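Local coordinates for geranyltranstransferase (Campylobacter jejuni, PDB 3NPK), which probably condenses geranyl diphosphate with isopentenyl diphosphate to give farnesyl diphosphate, releasing pyrophosphate, in isoprenoid biosynthesis, at residues L33-G39 and R91-L97; H41-L47 and V65-E70. Residue numbers count along the deposited sequence, not the author numbering.

Interaction 1 (L33-G39 and R91-L97). With PPV (pyrophosphate), chain C.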
loop_
_atom_site.group_PDB
_atom_site.type_symbol
_atom_site.label_atom_id
_atom_site.label_comp_id
_atom_site.label_asym_id
_atom_site.label_seq_id
_atom_site.Cartn_x
_atom_site.Cartn_y
_atom_site.Cartn_z
ATOM N N LEU A 33 11.323 4.824 13.255
ATOM C CA LEU A 33 11.044 4.950 14.678
ATOM C C LEU A 33 10.150 3.839 15.227
ATOM O O LEU A 33 10.489 3.189 16.213
ATOM C CB LEU A 33 10.415 6.318 14.955
ATOM C CG LEU A 33 10.372 6.774 16.409
ATOM C CD1 LEU A 33 11.799 6.938 16.938
ATOM C CD2 LEU A 33 9.590 8.074 16.530
HETATM N N MSE A 34 8.995 3.624 14.605
HETATM C CA MSE A 34 8.062 2.625 15.109
HETATM C C MSE A 34 8.497 1.201 14.831
HETATM O O MSE A 34 8.144 0.286 15.582
HETATM C CB MSE A 34 6.658 2.846 14.554
HETATM C CG MSE A 34 5.819 3.788 15.358
HETATM SE SE MSE A 34 5.611 3.328 17.285
HETATM C CE MSE A 34 5.094 5.110 17.870
ATOM N N LEU A 35 9.256 1.009 13.756
ATOM C CA LEU A 35 9.774 -0.315 13.436
ATOM C C LEU A 35 10.791 -0.758 14.472
ATOM O O LEU A 35 10.829 -1.928 14.860
ATOM C CB LEU A 35 10.404 -0.313 12.046
ATOM C CG LEU A 35 9.416 -0.143 10.888
ATOM C CD1 LEU A 35 10.212 0.097 9.615
ATOM C CD2 LEU A 35 8.540 -1.395 10.759
ATOM N N LYS A 36 11.615 0.185 14.918
ATOM C CA LYS A 36 12.675 -0.120 15.869
ATOM C C LYS A 36 12.212 -0.136 17.313
ATOM O O LYS A 36 12.826 -0.803 18.152
ATOM C CB LYS A 36 13.806 0.896 15.733
ATOM C CG LYS A 36 14.684 0.664 14.526
ATOM C CD LYS A 36 16.051 1.322 14.714
ATOM C CE LYS A 36 16.001 2.802 14.385
ATOM N NZ LYS A 36 17.211 3.532 14.865
ATOM N N ALA A 37 11.142 0.603 17.605
ATOM C CA ALA A 37 10.743 0.885 18.992
ATOM C C ALA A 37 10.288 -0.368 19.716
ATOM O O ALA A 37 10.502 -0.530 20.924
ATOM C CB ALA A 37 9.634 1.928 19.021
ATOM N N GLY A 38 9.647 -1.261 18.983
ATOM C CA GLY A 38 9.127 -2.451 19.611
ATOM C C GLY A 38 8.276 -3.237 18.655
ATOM O O GLY A 38 8.301 -3.004 17.443
ATOM N N GLY A 39 7.510 -4.162 19.219
ATOM C CA GLY A 39 6.715 -5.077 18.432
ATOM C C GLY A 39 7.152 -6.485 18.766
ATOM O O GLY A 39 8.345 -6.799 18.755
ATOM N N ARG A 91 2.776 4.531 21.719
ATOM C CA ARG A 91 2.714 3.206 21.099
ATOM C C ARG A 91 4.103 2.574 21.225
ATOM O O ARG A 91 5.108 3.237 21.003
ATOM C CB ARG A 91 2.308 3.328 19.626
ATOM C CG ARG A 91 2.534 2.070 18.767
ATOM C CD ARG A 91 1.526 0.988 19.048
ATOM N NE ARG A 91 0.205 1.351 18.553
ATOM C CZ ARG A 91 -0.829 0.520 18.520
ATOM N NH1 ARG A 91 -1.992 0.952 18.061
ATOM N NH2 ARG A 91 -0.700 -0.740 18.941
ATOM N N ARG A 92 4.156 1.302 21.602
ATOM C CA ARG A 92 5.430 0.588 21.733
ATOM C C ARG A 92 6.431 1.325 22.637
ATOM O O ARG A 92 7.653 1.272 22.435
ATOM C CB ARG A 92 6.026 0.296 20.351
ATOM C CG ARG A 92 5.243 -0.761 19.586
ATOM C CD ARG A 92 5.664 -0.848 18.125
ATOM N NE ARG A 92 5.057 -2.003 17.469
ATOM C CZ ARG A 92 5.199 -2.280 16.174
ATOM N NH1 ARG A 92 5.944 -1.496 15.397
ATOM N NH2 ARG A 92 4.598 -3.335 15.647
ATOM N N GLY A 93 5.904 2.011 23.642
ATOM C CA GLY A 93 6.752 2.601 24.663
ATOM C C GLY A 93 7.283 3.993 24.364
ATOM O O GLY A 93 7.986 4.577 25.182
ATOM N N ILE A 94 6.947 4.529 23.199
ATOM C CA ILE A 94 7.385 5.866 22.815
ATOM C C ILE A 94 6.187 6.697 22.371
ATOM O O ILE A 94 5.110 6.153 22.131
ATOM C CB ILE A 94 8.414 5.804 21.665
ATOM C CG1 ILE A 94 7.857 5.044 20.453
ATOM C CG2 ILE A 94 9.703 5.145 22.144
ATOM C CD1 ILE A 94 8.648 5.298 19.179
ATOM N N PRO A 95 6.361 8.024 22.266
ATOM C CA PRO A 95 5.268 8.830 21.707
ATOM C C PRO A 95 4.933 8.394 20.289
ATOM O O PRO A 95 5.787 7.918 19.551
ATOM C CB PRO A 95 5.837 10.252 21.703
ATOM C CG PRO A 95 6.851 10.244 22.810
ATOM C CD PRO A 95 7.474 8.861 22.751
ATOM N N THR A 96 3.674 8.540 19.918
ATOM C CA THR A 96 3.267 8.263 18.549
ATOM C C THR A 96 3.879 9.263 17.566
ATOM O O THR A 96 4.317 10.358 17.966
ATOM C CB THR A 96 1.747 8.277 18.448
ATOM O OG1 THR A 96 1.259 9.401 19.198
ATOM C CG2 THR A 96 1.183 6.991 19.036
ATOM N N LEU A 97 3.935 8.895 16.285
ATOM C CA LEU A 97 4.586 9.758 15.293
ATOM C C LEU A 97 3.940 11.126 15.170
ATOM O O LEU A 97 4.615 12.110 14.879
ATOM C CB LEU A 97 4.616 9.111 13.906
ATOM C CG LEU A 97 5.605 7.963 13.723
ATOM C CD1 LEU A 97 5.518 7.468 12.281
ATOM C CD2 LEU A 97 7.017 8.364 14.110
HETATM O O11 PPV C . -1.160 -5.287 18.188
HETATM P P1 PPV C . 0.128 -6.210 18.647
HETATM O O21 PPV C . -0.138 -6.932 20.101
HETATM O O31 PPV C . 0.382 -7.259 17.659
HETATM O OPP PPV C . 1.358 -5.145 18.856
HETATM P P2 PPV C . 2.947 -5.310 18.489
HETATM O O12 PPV C . 3.573 -3.896 19.061
HETATM O O22 PPV C . 3.168 -5.305 16.878
HETATM O O32 PPV C . 3.559 -6.469 19.162
HETATM O O HOH W 1 10.398 1.446 23.026
#
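One guanidinium group ties the end of a helix to the bound pyrophosphate: Arg92 NH1 donates to Met34 O (2.8 Å), while on the ligand side Arg92 NE reaches PPV O12 (2.9 Å, nearly linear) and Arg92 NH2 reaches PPV O22 (2.7 Å). The setting is the all-helical prenyltransferase (isoprenoid synthase) fold, whose small two-stranded hairpin carries this arginine. Arg92 and Gly93 are the middle residues of a type I' turn from Arg91 to Ile94, closed by Arg91 N to Ile94 O (2.9 Å) and Ile94 N to Arg91 O (3.1 Å); the turn directs the Arg92 side chain at the helix terminus. There Gly38 leaves the helical conformation, and Gly38 O and Gly39 CA lie over one face of the guanidinium. A CB on Gly39 would collide with Arg92 NH2, and the backbone angles of Gly39 by themselves call for glycine. Thr74 of helix 59-80 takes a further hydrogen bond from Arg92 NH1. Arg91 turns its charged end away to a salt bridge with Asp81, part of the first aspartate-rich motif. Farther from the ligand the contact is mostly apolar. Selenomethionine Met34 lies along the hairpin, its SE 3.6 Å from Arg91 CG and its CE 3.3 Å from Pro95 O. Ile94 CD1 touches both Leu33 CG (3.6 Å) and Ala37 CB (3.5 Å), and Leu33 CD2 meets Leu97 CD2 at 3.5 Å. Beside the turn, water 1 donates to both Ala37 O (2.9 Å) and Arg92 O (2.8 Å).

Interaction 2 (H41-L47 and V65-E70). With PPV (pyrophosphate), chain C.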
loop_
_atom_site.group_PDB
_atom_site.type_symbol
_atom_site.label_atom_id
_atom_site.label_comp_id
_atom_site.label_asym_id
_atom_site.label_seq_id
_atom_site.Cartn_x
_atom_site.Cartn_y
_atom_site.Cartn_z
ATOM N N HIS A 41 6.540 -8.964 16.958
ATOM C CA HIS A 41 6.752 -9.623 15.656
ATOM C C HIS A 41 6.049 -10.954 15.543
ATOM O O HIS A 41 6.557 -11.870 14.896
ATOM C CB HIS A 41 8.230 -9.841 15.346
ATOM C CG HIS A 41 9.053 -8.603 15.425
ATOM N ND1 HIS A 41 8.591 -7.358 15.050
ATOM C CD2 HIS A 41 10.328 -8.425 15.834
ATOM C CE1 HIS A 41 9.548 -6.464 15.237
ATOM N NE2 HIS A 41 10.611 -7.086 15.710
ATOM N N PHE A 42 4.884 -11.058 16.168
ATOM C CA PHE A 42 4.099 -12.293 16.154
ATOM C C PHE A 42 3.820 -12.746 14.715
ATOM O O PHE A 42 3.972 -13.926 14.384
ATOM C CB PHE A 42 2.795 -12.049 16.943
ATOM C CG PHE A 42 1.813 -13.189 16.913
ATOM C CD1 PHE A 42 2.090 -14.394 17.555
ATOM C CD2 PHE A 42 0.582 -13.039 16.289
ATOM C CE1 PHE A 42 1.155 -15.435 17.547
ATOM C CE2 PHE A 42 -0.344 -14.069 16.278
ATOM C CZ PHE A 42 -0.060 -15.263 16.902
ATOM N N ARG A 43 3.424 -11.816 13.852
ATOM C CA ARG A 43 3.091 -12.202 12.485
ATOM C C ARG A 43 4.327 -12.695 11.724
ATOM O O ARG A 43 4.291 -13.756 11.075
ATOM C CB ARG A 43 2.396 -11.047 11.768
ATOM C CG ARG A 43 1.050 -10.734 12.413
ATOM C CD ARG A 43 0.553 -9.320 12.156
ATOM N NE ARG A 43 -0.671 -9.046 12.919
ATOM C CZ ARG A 43 -0.706 -8.736 14.217
ATOM N NH1 ARG A 43 0.418 -8.635 14.916
ATOM N NH2 ARG A 43 -1.876 -8.513 14.824
ATOM N N ALA A 44 5.413 -11.932 11.786
ATOM C CA ALA A 44 6.688 -12.396 11.229
ATOM C C ALA A 44 7.045 -13.791 11.743
ATOM O O ALA A 44 7.445 -14.666 10.969
ATOM C CB ALA A 44 7.811 -11.412 11.576
ATOM N N GLN A 45 6.913 -13.999 13.048
ATOM C CA GLN A 45 7.313 -15.277 13.643
ATOM C C GLN A 45 6.430 -16.452 13.228
ATOM O O GLN A 45 6.926 -17.583 13.066
ATOM C CB GLN A 45 7.428 -15.177 15.165
ATOM C CG GLN A 45 8.549 -14.215 15.614
ATOM C CD GLN A 45 9.882 -14.575 14.976
ATOM O OE1 GLN A 45 10.181 -15.750 14.780
ATOM N NE2 GLN A 45 10.675 -13.570 14.635
ATOM N N LEU A 46 5.135 -16.207 13.038
ATOM C CA LEU A 46 4.263 -17.254 12.495
ATOM C C LEU A 46 4.744 -17.684 11.116
ATOM O O LEU A 46 4.863 -18.879 10.835
ATOM C CB LEU A 46 2.818 -16.768 12.401
ATOM C CG LEU A 46 2.067 -16.611 13.726
ATOM C CD1 LEU A 46 0.743 -15.945 13.421
ATOM C CD2 LEU A 46 1.869 -17.965 14.407
ATOM N N LEU A 47 5.043 -16.712 10.256
ATOM C CA LEU A 47 5.482 -17.021 8.902
ATOM C C LEU A 47 6.803 -17.789 8.942
ATOM O O LEU A 47 6.965 -18.818 8.267
ATOM C CB LEU A 47 5.639 -15.734 8.083
ATOM C CG LEU A 47 6.121 -15.937 6.640
ATOM C CD1 LEU A 47 5.560 -14.869 5.717
ATOM C CD2 LEU A 47 7.655 -15.962 6.516
ATOM N N VAL A 65 9.903 -11.548 3.433
ATOM C CA VAL A 65 8.447 -11.679 3.403
ATOM C C VAL A 65 7.902 -11.367 4.795
ATOM O O VAL A 65 6.888 -10.671 4.935
ATOM C CB VAL A 65 8.014 -13.100 2.922
ATOM C CG1 VAL A 65 6.505 -13.164 2.742
ATOM C CG2 VAL A 65 8.718 -13.447 1.615
ATOM N N ALA A 66 8.584 -11.857 5.828
ATOM C CA ALA A 66 8.251 -11.489 7.201
ATOM C C ALA A 66 8.342 -9.975 7.387
ATOM O O ALA A 66 7.507 -9.368 8.080
ATOM C CB ALA A 66 9.185 -12.202 8.187
ATOM N N LEU A 67 9.361 -9.362 6.783
ATOM C CA LEU A 67 9.538 -7.917 6.869
ATOM C C LEU A 67 8.339 -7.173 6.271
ATOM O O LEU A 67 7.826 -6.218 6.872
ATOM C CB LEU A 67 10.821 -7.499 6.157
ATOM C CG LEU A 67 11.278 -6.062 6.426
ATOM C CD1 LEU A 67 11.544 -5.896 7.916
ATOM C CD2 LEU A 67 12.534 -5.784 5.620
ATOM N N ALA A 68 7.879 -7.622 5.108
ATOM C CA ALA A 68 6.709 -7.020 4.471
ATOM C C ALA A 68 5.484 -7.064 5.399
ATOM O O ALA A 68 4.738 -6.073 5.504
ATOM C CB ALA A 68 6.406 -7.726 3.162
ATOM N N LEU A 69 5.273 -8.205 6.061
ATOM C CA LEU A 69 4.175 -8.351 7.019
ATOM C C LEU A 69 4.267 -7.331 8.135
ATOM O O LEU A 69 3.262 -6.702 8.490
ATOM C CB LEU A 69 4.161 -9.745 7.634
ATOM C CG LEU A 69 3.447 -10.841 6.871
ATOM C CD1 LEU A 69 3.858 -12.184 7.483
ATOM C CD2 LEU A 69 1.938 -10.633 6.917
ATOM N N GLU A 70 5.470 -7.159 8.682
ATOM C CA GLU A 70 5.641 -6.216 9.781
ATOM C C GLU A 70 5.557 -4.754 9.309
ATOM O O GLU A 70 5.129 -3.885 10.079
ATOM C CB GLU A 70 6.926 -6.515 10.559
ATOM C CG GLU A 70 6.847 -7.869 11.244
ATOM C CD GLU A 70 5.817 -7.947 12.392
ATOM O OE1 GLU A 70 5.533 -6.926 13.070
ATOM O OE2 GLU A 70 5.301 -9.056 12.631
HETATM O O11 PPV C . -1.160 -5.287 18.188
HETATM P P1 PPV C . 0.128 -6.210 18.647
HETATM O O21 PPV C . -0.138 -6.932 20.101
HETATM O O31 PPV C . 0.382 -7.259 17.659
HETATM O OPP PPV C . 1.358 -5.145 18.856
HETATM P P2 PPV C . 2.947 -5.310 18.489
HETATM O O12 PPV C . 3.573 -3.896 19.061
HETATM O O22 PPV C . 3.168 -5.305 16.878
HETATM O O32 PPV C . 3.559 -6.469 19.162
HETATM O O HOH W 2 5.219 -6.717 15.829
HETATM O O HOH W 3 3.186 -8.949 14.425
#
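His41 precedes helix 42-54 at the N-cap position, in a left-handed backbone conformation. Its N donates to water 2 (2.8 Å), which lies 2.8 Å from Glu70 OE1 and 2.7 Å from PPV O22, and its ring presents an edge to the same carboxylate. Phe42 points away from helix 59-80 and meets the rings of Tyr282 and Phe211. Arg43 starts out toward Leu69 and Glu70 but sends its guanidinium to the ligand, where Arg43 NH1 donates to PPV O31 (3.1 Å). Water 3 accepts from Arg43 N (2.9 Å) and Arg43 NH1 (2.8 Å) and donates to Glu70 OE2 (2.8 Å). Ala44 N, in the first helical turn, donates directly to Glu70 OE2 (3.0 Å, 166°), so a buried carboxylate from one helix satisfies an amide at the start of the other. The two are consecutive, nearly antiparallel core helices of the prenyltransferase fold; the axes of segments 42-47 and 65-70 approach to 8.4 Å at 153°. The small side chains of Ala44 and Ala66 permit this close approach: their CA atoms are 4.4 Å apart and Ala44 CB touches Ala66 CB at 3.7 Å. One turn on, Leu47 CD1 packs on Val65 CG1 and Leu69 CD1, both at 3.6 Å, with Met185 of helix 164-189 against Leu47 and Val65.

Interactions 1 and 2 have centres about 17 Å apart and converge on one pyrophosphate. Arg92 of interaction 1 binds oxygens of P2, Arg43 of interaction 2 an oxygen of P1, and Lys40 N, in the short link between helices 27-37 and 42-54, adds another hydrogen bond. Helix 59-80 connects both: it supplies Glu70 to interaction 2, Thr74 to Arg92, and His73, which touches both arginines. The contacts themselves meet where Leu35 CD2 packs 4.3 Å from Glu70 O. Gly39, Lys40, Arg43, His73, Arg92 and Tyr282 together line a pocket consistent with the isopentenyl diphosphate site of the family.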